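Local coordinates for putative branched chain amino acid ABC transporter, periplasmic amino acid-binding protein (PDB 4XFK) that probably binds leucine, isoleucine, valine and related amino acids in the periplasm as the soluble component of an ABC transport system, at residues S342-D347 with S385-Q390; D346-K351 with C393-P398. The protein carries 1 engineered substitution. All coordinates share one frame; numbering follows the deposited sequence.

Interaction 1. Residues S342-D347 with S385-Q390; sequences SMRSDD and SIDPVQ. With NA (sodium ion), chain E.
R344 starts with CG anti to the backbone N (chi1 -178°), and a bend at chi3 (63°) turns NE out of the extended line. Its guanidinium lies between I386 and V389 of the 385-390 loop. R344 belongs to the connection of the β-hairpin formed by strands 339-343 and 350-360 in this periplasmic binding protein fold. I386 CD1 lies over the centre of one face, 3.5 Å from R344 CZ. V389 CG2 covers the centre of the opposite face, 3.5 Å from R344 NE. The edge carries the hydrogen bonds. End-on, NH1 and NH2 converge on D387 O: R344 NH1 bonds D387 O at 2.8 Å, nearly in line with the carbonyl, while NH2 comes in tilted from the carbonyl plane. Side-on, NH2 pairs with D347 OD2 in a salt bridge and NE bonds OD1. With both faces covered and NE, NH1 and NH2 all bonded, the group is probably held against rotation. D387 OD1 accepts from N137 ND2. One water joins D347 OD2 to Q390 N; a second, bound to D387 OD2 and Q390 NE2, reaches D347 OD2 only weakly. The bond from R344 NE to D347 OD1, 2.9 Å long, is almost straight (168°).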
ATOM      1  N   SER A 342       7.555   5.480 -11.697  1.00  7.50           N
ATOM      2  CA  SER A 342       8.977   5.787 -11.560  1.00  8.16           C
ATOM      3  C   SER A 342       9.310   5.970 -10.086  1.00  8.07           C
ATOM      4  O   SER A 342       8.443   5.814  -9.232  1.00  7.63           O
ATOM      5  CB  SER A 342       9.356   7.028 -12.372  1.00 10.54           C
ATOM      6  OG  SER A 342       8.668   8.184 -11.915  1.00 10.12           O
ATOM      7  N   MET A 343      10.561   6.306  -9.795  1.00  9.13           N
ATOM      8  CA  MET A 343      11.030   6.407  -8.417  1.00  8.97           C
ATOM      9  C   MET A 343      11.684   7.753  -8.161  1.00  9.75           C
ATOM     10  O   MET A 343      12.572   8.162  -8.911  1.00 11.28           O
ATOM     11  CB  MET A 343      12.048   5.295  -8.136  1.00 10.09           C
ATOM     12  CG  MET A 343      12.584   5.289  -6.713  1.00  9.33           C
ATOM     13  SD  MET A 343      11.310   5.065  -5.451  1.00  8.90           S
ATOM     14  CE  MET A 343      10.677   3.440  -5.876  1.00  9.70           C
ATOM     15  N   ARG A 344      11.264   8.443  -7.104  1.00  8.74           N
ATOM     16  CA  ARG A 344      11.904   9.702  -6.742  1.00  9.07           C
ATOM     17  C   ARG A 344      13.185   9.418  -5.964  1.00  8.59           C
ATOM     18  O   ARG A 344      13.181   8.684  -4.977  1.00  9.74           O
ATOM     19  CB  ARG A 344      10.958  10.569  -5.931  1.00  9.52           C
ATOM     20  CG  ARG A 344      11.562  11.912  -5.583  1.00  9.93           C
ATOM     21  CD  ARG A 344      10.477  12.895  -5.185  1.00 10.48           C
ATOM     22  NE  ARG A 344       9.776  12.462  -3.974  1.00  9.25           N
ATOM     23  CZ  ARG A 344       8.644  13.004  -3.541  1.00  8.62           C
ATOM     24  NH1 ARG A 344       8.068  13.977  -4.234  1.00 10.12           N
ATOM     25  NH2 ARG A 344       8.078  12.561  -2.428  1.00  9.54           N
ATOM     26  N   SER A 345      14.296   9.998  -6.400  1.00  9.16           N
ATOM     27  CA  SER A 345      15.577   9.653  -5.798  0.67  8.97           C
ATOM     28  C   SER A 345      15.773  10.265  -4.414  1.00  9.26           C
ATOM     29  O   SER A 345      16.464   9.683  -3.581  1.00 10.58           O
ATOM     30  CB  SER A 345      16.724  10.061  -6.714  0.67 11.21           C
ATOM     31  OG  SER A 345      16.719  11.456  -6.908  0.67 10.57           O
ATOM     32  N   ASP A 346      15.148  11.414  -4.159  1.00 10.34           N
ATOM     33  CA  ASP A 346      15.369  12.131  -2.908  1.00  9.97           C
ATOM     34  C   ASP A 346      15.027  11.297  -1.688  1.00 10.49           C
ATOM     35  O   ASP A 346      15.734  11.343  -0.673  1.00 11.83           O
ATOM     36  CB  ASP A 346      14.515  13.398  -2.849  1.00 12.02           C
ATOM     37  CG  ASP A 346      14.710  14.301  -4.038  1.00 15.37           C
ATOM     38  OD1 ASP A 346      14.485  13.846  -5.183  1.00 16.56           O
ATOM     39  OD2 ASP A 346      15.072  15.479  -3.818  1.00 18.70           O
ATOM     40  N   ASP A 347      13.925  10.558  -1.779  1.00  9.14           N
ATOM     41  CA  ASP A 347      13.350   9.900  -0.614  1.00  8.74           C
ATOM     42  C   ASP A 347      12.974   8.452  -0.892  1.00  8.08           C
ATOM     43  O   ASP A 347      12.602   7.726   0.019  1.00  9.07           O
ATOM     44  CB  ASP A 347      12.133  10.683  -0.090  1.00  9.20           C
ATOM     45  CG  ASP A 347      11.030  10.869  -1.135  1.00  9.02           C
ATOM     46  OD1 ASP A 347      11.219  10.552  -2.331  1.00  9.15           O
ATOM     47  OD2 ASP A 347       9.951  11.367  -0.743  1.00  9.90           O
ATOM     48  N   SER A 385      -0.214  13.301  -7.811  1.00  9.71           N
ATOM     49  CA  SER A 385      -0.424  12.381  -6.690  1.00  8.48           C
ATOM     50  C   SER A 385       0.695  12.376  -5.653  1.00  8.80           C
ATOM     51  O   SER A 385       0.433  12.330  -4.445  1.00 10.14           O
ATOM     52  CB  SER A 385      -0.641  10.951  -7.199  1.00  8.44           C
ATOM     53  OG  SER A 385      -1.793  10.862  -8.015  1.00  9.98           O
ATOM     54  N   ILE A 386       1.940  12.382  -6.114  1.00  9.68           N
ATOM     55  CA  ILE A 386       3.055  12.225  -5.187  1.00  9.23           C
ATOM     56  C   ILE A 386       3.134  13.397  -4.203  1.00 10.26           C
ATOM     57  O   ILE A 386       2.897  14.551  -4.572  1.00 11.62           O
ATOM     58  CB  ILE A 386       4.395  12.018  -5.942  1.00  8.82           C
ATOM     59  CG1 ILE A 386       5.458  11.478  -4.980  1.00  8.31           C
ATOM     60  CG2 ILE A 386       4.854  13.313  -6.672  1.00 11.08           C
ATOM     61  CD1 ILE A 386       6.728  11.019  -5.664  1.00  8.82           C
ATOM     62  N   ASP A 387       3.422  13.091  -2.940  1.00  9.20           N
ATOM     63  CA  ASP A 387       3.502  14.123  -1.911  1.00 10.13           C
ATOM     64  C   ASP A 387       4.841  14.846  -2.012  1.00  9.83           C
ATOM     65  O   ASP A 387       5.781  14.323  -2.602  1.00 10.36           O
ATOM     66  CB  ASP A 387       3.294  13.513  -0.507  1.00 11.06           C
ATOM     67  CG  ASP A 387       4.272  12.375  -0.185  1.00 12.54           C
ATOM     68  OD1 ASP A 387       4.476  11.475  -1.029  1.00 12.45           O
ATOM     69  OD2 ASP A 387       4.815  12.370   0.942  1.00 14.57           O
ATOM     70  N   PRO A 388       4.931  16.056  -1.450  1.00 12.32           N
ATOM     71  CA  PRO A 388       6.217  16.759  -1.474  1.00 12.71           C
ATOM     72  C   PRO A 388       7.248  15.994  -0.658  1.00 12.22           C
ATOM     73  O   PRO A 388       6.883  15.257   0.253  1.00 13.43           O
ATOM     74  CB  PRO A 388       5.904  18.092  -0.785  1.00 15.87           C
ATOM     75  CG  PRO A 388       4.430  18.250  -0.895  1.00 17.80           C
ATOM     76  CD  PRO A 388       3.854  16.872  -0.863  1.00 15.22           C
ATOM     77  N   VAL A 389       8.521  16.152  -0.990  1.00 11.37           N
ATOM     78  CA  VAL A 389       9.574  15.556  -0.189  1.00 10.90           C
ATOM     79  C   VAL A 389       9.453  16.119   1.225  1.00 12.21           C
ATOM     80  O   VAL A 389       9.342  17.332   1.429  1.00 13.56           O
ATOM     81  CB  VAL A 389      10.957  15.847  -0.783  1.00 10.92           C
ATOM     82  CG1 VAL A 389      12.049  15.344   0.139  1.00 11.73           C
ATOM     83  CG2 VAL A 389      11.082  15.195  -2.149  1.00 11.15           C
ATOM     84  N   GLN A 390       9.428  15.229   2.205  1.00 12.31           N
ATOM     85  CA  GLN A 390       9.199  15.633   3.583  1.00 12.14           C
ATOM     86  C   GLN A 390      10.377  16.417   4.129  1.00 13.82           C
ATOM     87  O   GLN A 390      11.526  16.138   3.798  1.00 15.05           O
ATOM     88  CB  GLN A 390       8.929  14.418   4.463  1.00 11.52           C
ATOM     89  CG  GLN A 390       7.639  13.693   4.147  1.00 11.86           C
ATOM     90  CD  GLN A 390       7.486  12.449   4.984  1.00 12.16           C
ATOM     91  OE1 GLN A 390       7.396  12.518   6.209  1.00 13.26           O
ATOM     92  NE2 GLN A 390       7.475  11.299   4.332  1.00 11.59           N
TER
HETATM   93 NA    NA E 503      16.386  12.638  -9.002  1.00 24.99          NA
HETATM   94  O   HOH W   1      14.146  11.647  -8.824  1.00 15.59           O
HETATM   95  O   HOH W   2      15.641  14.370  -7.447  1.00 34.52           O
HETATM   96  O   HOH W   3       9.678  12.418   1.695  1.00 11.12           O
HETATM   97  O   HOH W   4       7.231  11.028   1.286  1.00 17.22           O
HETATM   98  O   HOH W   5      16.961  10.413 -10.164  1.00 36.86           O
HETATM   99  O   HOH W   6      15.957  13.794 -11.153  1.00 36.94           O
HETATM  100  O   HOH W   7      18.676  13.586  -8.800  1.00 36.01           O

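Interaction 2. Residues D346-K351 with C393-P398; sequences DDHQAK and CSMKRP
D346 meets the C-terminal tail through its backbone: its carbonyl O faces C393 SG at 3.3 Å, and the methyl group of M395 packs beside the same oxygen. One residue on, D347 lays CB against the sulfur, 3.6 Å from C393 SG, while its carboxylate is directed to R344 instead. There D347 OD1 takes the backbone N-H of Q349 at 3.2 Å, from above the carboxylate plane, which closes an Asx turn. H348 then adopts left-handed backbone angles (phi 60°, psi 40°) within the hairpin connection and offers a ring face to M395. The methionine chain bends at its last torsion (chi3 -73°), setting CE almost on the ring normal, 3.4 Å from the centroid of the H348 imidazole, a CH-pi contact. The thioether follows: M395 SD sits 3.5 Å from H348 NE2, over the same face, as a Met-aromatic contact. F132 also stacks on the H348 ring. H348 NE2 bonds E330 and ND1 bonds the carbonyl of H131, two acceptors that would favour a charged imidazole. Q349 NE2 bonds A350 O and the carbonyl of S135. The hairpin connection is held to helix 322-331 through E330 and to strand 131-133 through the backbone of R133, which bonds H348 and A350, with the extended tail packed on it.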
ATOM      1  N   ASP A 346      15.148  11.414  -4.159  1.00 10.34           N
ATOM      2  CA  ASP A 346      15.369  12.131  -2.908  1.00  9.97           C
ATOM      3  C   ASP A 346      15.027  11.297  -1.688  1.00 10.49           C
ATOM      4  O   ASP A 346      15.734  11.343  -0.673  1.00 11.83           O
ATOM      5  CB  ASP A 346      14.515  13.398  -2.849  1.00 12.02           C
ATOM      6  CG  ASP A 346      14.710  14.301  -4.038  1.00 15.37           C
ATOM      7  OD1 ASP A 346      14.485  13.846  -5.183  1.00 16.56           O
ATOM      8  OD2 ASP A 346      15.072  15.479  -3.818  1.00 18.70           O
ATOM      9  N   ASP A 347      13.925  10.558  -1.779  1.00  9.14           N
ATOM     10  CA  ASP A 347      13.350   9.900  -0.614  1.00  8.74           C
ATOM     11  C   ASP A 347      12.974   8.452  -0.892  1.00  8.08           C
ATOM     12  O   ASP A 347      12.602   7.726   0.019  1.00  9.07           O
ATOM     13  CB  ASP A 347      12.133  10.683  -0.090  1.00  9.20           C
ATOM     14  CG  ASP A 347      11.030  10.869  -1.135  1.00  9.02           C
ATOM     15  OD1 ASP A 347      11.219  10.552  -2.331  1.00  9.15           O
ATOM     16  OD2 ASP A 347       9.951  11.367  -0.743  1.00  9.90           O
ATOM     17  N   HIS A 348      13.085   8.039  -2.150  1.00  7.98           N
ATOM     18  CA  HIS A 348      12.641   6.712  -2.585  1.00  7.57           C
ATOM     19  C   HIS A 348      11.147   6.465  -2.354  1.00  7.19           C
ATOM     20  O   HIS A 348      10.724   5.371  -1.967  1.00  8.14           O
ATOM     21  CB  HIS A 348      13.516   5.586  -2.012  1.00  7.88           C
ATOM     22  CG  HIS A 348      14.934   5.649  -2.479  1.00  7.49           C
ATOM     23  ND1 HIS A 348      15.927   4.845  -1.962  1.00  7.71           N
ATOM     24  CD2 HIS A 348      15.523   6.410  -3.432  1.00  7.56           C
ATOM     25  CE1 HIS A 348      17.069   5.120  -2.568  1.00  7.35           C
ATOM     26  NE2 HIS A 348      16.851   6.066  -3.463  1.00  7.94           N
ATOM     27  N   GLN A 349      10.359   7.503  -2.622  1.00  7.84           N
ATOM     28  CA  GLN A 349       8.918   7.374  -2.775  1.00  6.98           C
ATOM     29  C   GLN A 349       8.597   7.232  -4.263  1.00  6.87           C
ATOM     30  O   GLN A 349       9.004   8.071  -5.071  1.00  7.56           O
ATOM     31  CB  GLN A 349       8.213   8.611  -2.202  1.00  7.56           C
ATOM     32  CG  GLN A 349       6.719   8.649  -2.455  1.00  7.57           C
ATOM     33  CD  GLN A 349       6.003   7.453  -1.844  1.00  7.15           C
ATOM     34  OE1 GLN A 349       6.092   7.199  -0.636  1.00  7.56           O
ATOM     35  NE2 GLN A 349       5.290   6.706  -2.680  1.00  7.26           N
ATOM     36  N   ALA A 350       7.892   6.167  -4.634  1.00  7.13           N
ATOM     37  CA  ALA A 350       7.510   5.976  -6.032  1.00  7.84           C
ATOM     38  C   ALA A 350       6.470   7.004  -6.474  1.00  7.26           C
ATOM     39  O   ALA A 350       5.662   7.485  -5.664  1.00  7.55           O
ATOM     40  CB  ALA A 350       6.992   4.564  -6.268  1.00  7.97           C
ATOM     41  N   LYS A 351       6.521   7.333  -7.765  1.00  7.27           N
ATOM     42  CA  LYS A 351       5.610   8.274  -8.412  1.00  7.69           C
ATOM     43  C   LYS A 351       4.702   7.492  -9.353  1.00  7.12           C
ATOM     44  O   LYS A 351       5.186   6.758 -10.216  1.00  7.58           O
ATOM     45  CB  LYS A 351       6.396   9.329  -9.190  1.00  9.46           C
ATOM     46  CG  LYS A 351       5.506  10.382  -9.819  1.00 11.91           C
ATOM     47  CD  LYS A 351       6.250  11.682 -10.067  1.00 18.61           C
ATOM     48  CE  LYS A 351       7.121  11.607 -11.284  1.00 21.98           C
ATOM     49  NZ  LYS A 351       7.680  12.964 -11.551  1.00 22.66           N
ATOM     50  N   CYS A 393      13.212  14.436   5.578  1.00 15.34           N
ATOM     51  CA  CYS A 393      13.955  13.526   4.708  1.00 16.07           C
ATOM     52  C   CYS A 393      15.401  13.947   4.482  1.00 17.48           C
ATOM     53  O   CYS A 393      15.679  15.069   4.049  1.00 18.14           O
ATOM     54  CB  CYS A 393      13.253  13.382   3.352  1.00 17.79           C
ATOM     55  SG  CYS A 393      14.269  12.640   2.042  1.00 21.34           S
ATOM     56  N   SER A 394      16.314  13.027   4.770  1.00 18.65           N
ATOM     57  CA  SER A 394      17.711  13.162   4.398  1.00 21.71           C
ATOM     58  C   SER A 394      18.156  11.788   3.925  1.00 22.00           C
ATOM     59  O   SER A 394      17.855  10.785   4.566  1.00 25.81           O
ATOM     60  CB  SER A 394      18.543  13.574   5.606  1.00 24.47           C
ATOM     61  OG  SER A 394      18.559  12.530   6.567  1.00 26.26           O
ATOM     62  N   MET A 395      18.851  11.719   2.803  1.00 17.86           N
ATOM     63  CA  MET A 395      19.339  10.426   2.342  1.00 15.45           C
ATOM     64  C   MET A 395      20.813  10.523   2.005  1.00 15.84           C
ATOM     65  O   MET A 395      21.249  11.452   1.331  1.00 17.62           O
ATOM     66  CB  MET A 395      18.545   9.917   1.129  1.00 14.46           C
ATOM     67  CG  MET A 395      18.896   8.482   0.693  1.00 12.66           C
ATOM     68  SD  MET A 395      18.152   8.120  -0.895  1.00 14.28           S
ATOM     69  CE  MET A 395      16.450   7.966  -0.398  1.00 13.29           C
ATOM     70  N   LYS A 396      21.576   9.555   2.485  1.00 15.99           N
ATOM     71  CA  LYS A 396      22.978   9.458   2.132  1.00 17.43           C
ATOM     72  C   LYS A 396      23.139   8.783   0.772  1.00 16.91           C
ATOM     73  O   LYS A 396      22.526   7.742   0.501  1.00 21.69           O
ATOM     74  CB  LYS A 396      23.736   8.693   3.213  1.00 22.34           C
ATOM     75  CG  LYS A 396      23.666   9.368   4.572  1.00 26.59           C
ATOM     76  CD  LYS A 396      24.373   8.557   5.648  1.00 30.18           C
ATOM     77  CE  LYS A 396      24.175   9.198   7.014  1.00 32.93           C
ATOM     78  NZ  LYS A 396      24.926   8.489   8.086  1.00 34.80           N
ATOM     79  N   ARG A 397      23.942   9.391  -0.094  1.00 15.99           N
ATOM     80  CA  ARG A 397      24.238   8.814  -1.398  1.00 16.48           C
ATOM     81  C   ARG A 397      25.380   7.814  -1.229  1.00 19.73           C
ATOM     82  O   ARG A 397      26.109   7.863  -0.240  1.00 21.17           O
ATOM     83  CB  ARG A 397      24.672   9.905  -2.391  1.00 16.41           C
ATOM     84  CG  ARG A 397      23.668  11.025  -2.652  1.00 16.08           C
ATOM     85  CD  ARG A 397      22.380  10.522  -3.251  1.00 13.55           C
ATOM     86  NE  ARG A 397      22.593   9.643  -4.393  1.00 12.62           N
ATOM     87  CZ  ARG A 397      21.641   8.871  -4.906  1.00 11.84           C
ATOM     88  NH1 ARG A 397      20.422   8.885  -4.368  1.00 12.23           N
ATOM     89  NH2 ARG A 397      21.899   8.078  -5.942  1.00 11.68           N
ATOM     90  N   PRO A 398      25.536   6.894  -2.189  1.00 22.39           N
ATOM     91  CA  PRO A 398      26.775   6.110  -2.220  1.00 25.73           C
ATOM     92  C   PRO A 398      27.941   7.067  -2.467  1.00 31.42           C
ATOM     93  O   PRO A 398      27.905   7.818  -3.443  1.00 31.88           O
ATOM     94  CB  PRO A 398      26.581   5.198  -3.432  1.00 25.73           C
ATOM     95  CG  PRO A 398      25.091   5.108  -3.608  1.00 23.74           C
ATOM     96  CD  PRO A 398      24.555   6.447  -3.193  1.00 22.68           C
TER

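Both interactions start from the same hairpin connection between the neighbouring antiparallel strands 339-343 and 350-360, and they share D346 and D347. Each brings in a different part of the chain that follows helix 382-385, with centres about 8 Å apart. Neither is deep core: each mixes buried residues with exposed ones. Interaction 1 is polar, a charged group fixed by a carboxylate and a carbonyl and sandwiched by aliphatic carbons, with ordered waters alongside and a sodium ion bound on the turn next to it. Interaction 2 has no hydrogen bond across its segments and relies on two sulfur-containing side chains, one of them over a buried imidazole. Between them, S342 O and K351 N probably bond across the two strands.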